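Glycogen synthase (Cyanobacterium sp. CLg1, PDB 6GNF) belongs to the GT-B glycosyltransferases, with two Rossmann-like domains facing a cleft that holds adenosine-5'-diphosphate and a glycan. Local coordinates at residues T309-P312 against Q313-K316. Numbering follows the deposited sequence.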
ATOM      1  N   THR A 309      14.748   8.252   5.049  1.00 81.84           N
ATOM      2  CA  THR A 309      13.852   9.255   5.627  1.00 81.01           C
ATOM      3  C   THR A 309      13.441   8.907   7.062  1.00 78.18           C
ATOM      4  O   THR A 309      13.294   9.804   7.896  1.00 77.28           O
ATOM      5  CB  THR A 309      12.566   9.420   4.779  1.00 80.75           C
ATOM      6  OG1 THR A 309      12.919   9.697   3.420  1.00 82.10           O
ATOM      7  CG2 THR A 309      11.684  10.555   5.318  1.00 79.52           C
ATOM      8  N   TRP A 310      13.252   7.612   7.332  1.00 74.58           N
ATOM      9  CA  TRP A 310      12.716   7.142   8.605  1.00 76.48           C
ATOM     10  C   TRP A 310      13.761   6.427   9.464  1.00 77.38           C
ATOM     11  O   TRP A 310      13.925   5.206   9.374  1.00 77.71           O
ATOM     12  CB  TRP A 310      11.523   6.212   8.360  1.00 75.45           C
ATOM     13  CG  TRP A 310      10.349   6.912   7.774  1.00 76.75           C
ATOM     14  CD1 TRP A 310      10.055   7.041   6.449  1.00 78.33           C
ATOM     15  CD2 TRP A 310       9.313   7.598   8.484  1.00 77.27           C
ATOM     16  NE1 TRP A 310       8.898   7.759   6.292  1.00 78.60           N
ATOM     17  CE2 TRP A 310       8.422   8.115   7.525  1.00 78.05           C
ATOM     18  CE3 TRP A 310       9.054   7.829   9.838  1.00 80.62           C
ATOM     19  CZ2 TRP A 310       7.285   8.842   7.872  1.00 80.06           C
ATOM     20  CZ3 TRP A 310       7.921   8.557  10.188  1.00 81.98           C
ATOM     21  CH2 TRP A 310       7.053   9.053   9.208  1.00 82.40           C
ATOM     22  N   ASN A 311      14.511   7.209  10.233  1.00 76.47           N
ATOM     23  CA  ASN A 311      15.335   6.671  11.307  1.00 78.89           C
ATOM     24  C   ASN A 311      15.664   7.775  12.292  1.00 77.74           C
ATOM     25  O   ASN A 311      15.953   8.905  11.887  1.00 75.57           O
ATOM     26  CB  ASN A 311      16.620   6.004  10.800  1.00 80.44           C
ATOM     27  CG  ASN A 311      17.637   6.995  10.267  1.00 82.75           C
ATOM     28  OD1 ASN A 311      18.603   7.338  10.948  1.00 84.04           O
ATOM     29  ND2 ASN A 311      17.439   7.440   9.057  1.00 83.55           N
ATOM     30  N   PRO A 312      15.674   7.434  13.584  1.00 77.05           N
ATOM     31  CA  PRO A 312      15.804   8.447  14.612  1.00 77.84           C
ATOM     32  C   PRO A 312      17.131   9.193  14.586  1.00 78.58           C
ATOM     33  O   PRO A 312      17.189  10.332  15.041  1.00 81.05           O
ATOM     34  CB  PRO A 312      15.635   7.648  15.907  1.00 79.49           C
ATOM     35  CG  PRO A 312      16.011   6.253  15.558  1.00 79.11           C
ATOM     36  CD  PRO A 312      15.552   6.077  14.149  1.00 77.24           C
ATOM     37  N   GLN A 313      18.169   8.595  14.005  1.00 78.66           N
ATOM     38  CA  GLN A 313      19.502   9.210  13.988  1.00 81.51           C
ATOM     39  C   GLN A 313      19.576  10.409  13.047  1.00 81.15           C
ATOM     40  O   GLN A 313      20.211  11.412  13.375  1.00 80.24           O
ATOM     41  CB  GLN A 313      20.596   8.200  13.608  1.00 83.51           C
ATOM     42  CG  GLN A 313      20.863   7.113  14.642  1.00 87.13           C
ATOM     43  CD  GLN A 313      20.197   5.764  14.349  1.00 88.34           C
ATOM     44  OE1 GLN A 313      20.682   4.731  14.806  1.00 94.39           O
ATOM     45  NE2 GLN A 313      19.118   5.758  13.570  1.00 86.92           N
ATOM     46  N   LYS A 314      18.941  10.305  11.883  1.00 82.10           N
ATOM     47  CA  LYS A 314      19.019  11.353  10.854  1.00 82.80           C
ATOM     48  C   LYS A 314      17.693  12.063  10.543  1.00 80.77           C
ATOM     49  O   LYS A 314      17.682  13.005   9.756  1.00 78.80           O
ATOM     50  CB  LYS A 314      19.570  10.762   9.561  1.00 83.44           C
ATOM     51  CG  LYS A 314      20.969  10.174   9.663  1.00 87.99           C
ATOM     52  CD  LYS A 314      21.346   9.504   8.347  1.00 90.82           C
ATOM     53  CE  LYS A 314      22.461   8.483   8.501  1.00 93.94           C
ATOM     54  NZ  LYS A 314      23.760   9.128   8.837  1.00 97.58           N
ATOM     55  N   ASP A 315      16.595  11.630  11.163  1.00 79.39           N
ATOM     56  CA  ASP A 315      15.278  12.240  10.942  1.00 77.83           C
ATOM     57  C   ASP A 315      15.383  13.770  10.908  1.00 80.37           C
ATOM     58  O   ASP A 315      15.959  14.372  11.815  1.00 84.73           O
ATOM     59  CB  ASP A 315      14.321  11.797  12.052  1.00 77.50           C
ATOM     60  CG  ASP A 315      12.882  12.215  11.804  1.00 75.03           C
ATOM     61  OD1 ASP A 315      12.596  13.426  11.671  1.00 74.19           O
ATOM     62  OD2 ASP A 315      12.038  11.304  11.706  1.00 72.00           O
ATOM     63  N   LYS A 316      14.828  14.388   9.864  1.00 80.68           N
ATOM     64  CA  LYS A 316      14.977  15.831   9.642  1.00 84.91           C
ATOM     65  C   LYS A 316      13.823  16.685  10.153  1.00 84.11           C
ATOM     66  O   LYS A 316      13.833  17.896   9.965  1.00 86.08           O
ATOM     67  CB  LYS A 316      15.184  16.117   8.155  1.00 86.73           C
ATOM     68  CG  LYS A 316      16.278  15.270   7.537  1.00 91.98           C
ATOM     69  CD  LYS A 316      16.902  15.934   6.322  1.00 99.66           C
ATOM     70  CE  LYS A 316      18.031  15.089   5.753  1.00103.53           C
ATOM     71  NZ  LYS A 316      18.984  15.913   4.958  1.00107.41           N
TER
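The side-chain amide of Gln313 folds back across that of Asn311 and along the ring of Pro312, bringing NE2 of Gln313 3.1 Å from OD1 of Asn311. The bond is weak, its N-H...O angle only 128°; the bend in the Gln313 chain at chi2 (100°) makes the return possible. A firmer partner of Asn311 OD1 is the backbone N of Lys314, 3.1 Å away and well above the plane of the amide carbonyl. Asn311 reaches it because CG sits between the backbone N and the carbonyl carbon (chi1 71°), while its ND2 donates to Ile307 O, so both ends of the buried amide are used. The main-chain O of Asn311 accepts from Asp315 N at 2.9 Å, closing an alpha-turn. Pro312 suits the first position inside that turn, where its fixed phi fits and the missing N-H costs no bond within the turn. The carboxylate of Asp315 can accept several bonds at once: OD1 takes the N-H groups of Phe317 and Ile318, and OD2 pairs with Tyr446, just after helix 439-445, and His418 of helix 414-423, tying the loop to both. Side-chain and main-chain oxygens of one asparagine gripping successive N-H groups define an Asx motif around a single alpha-turn.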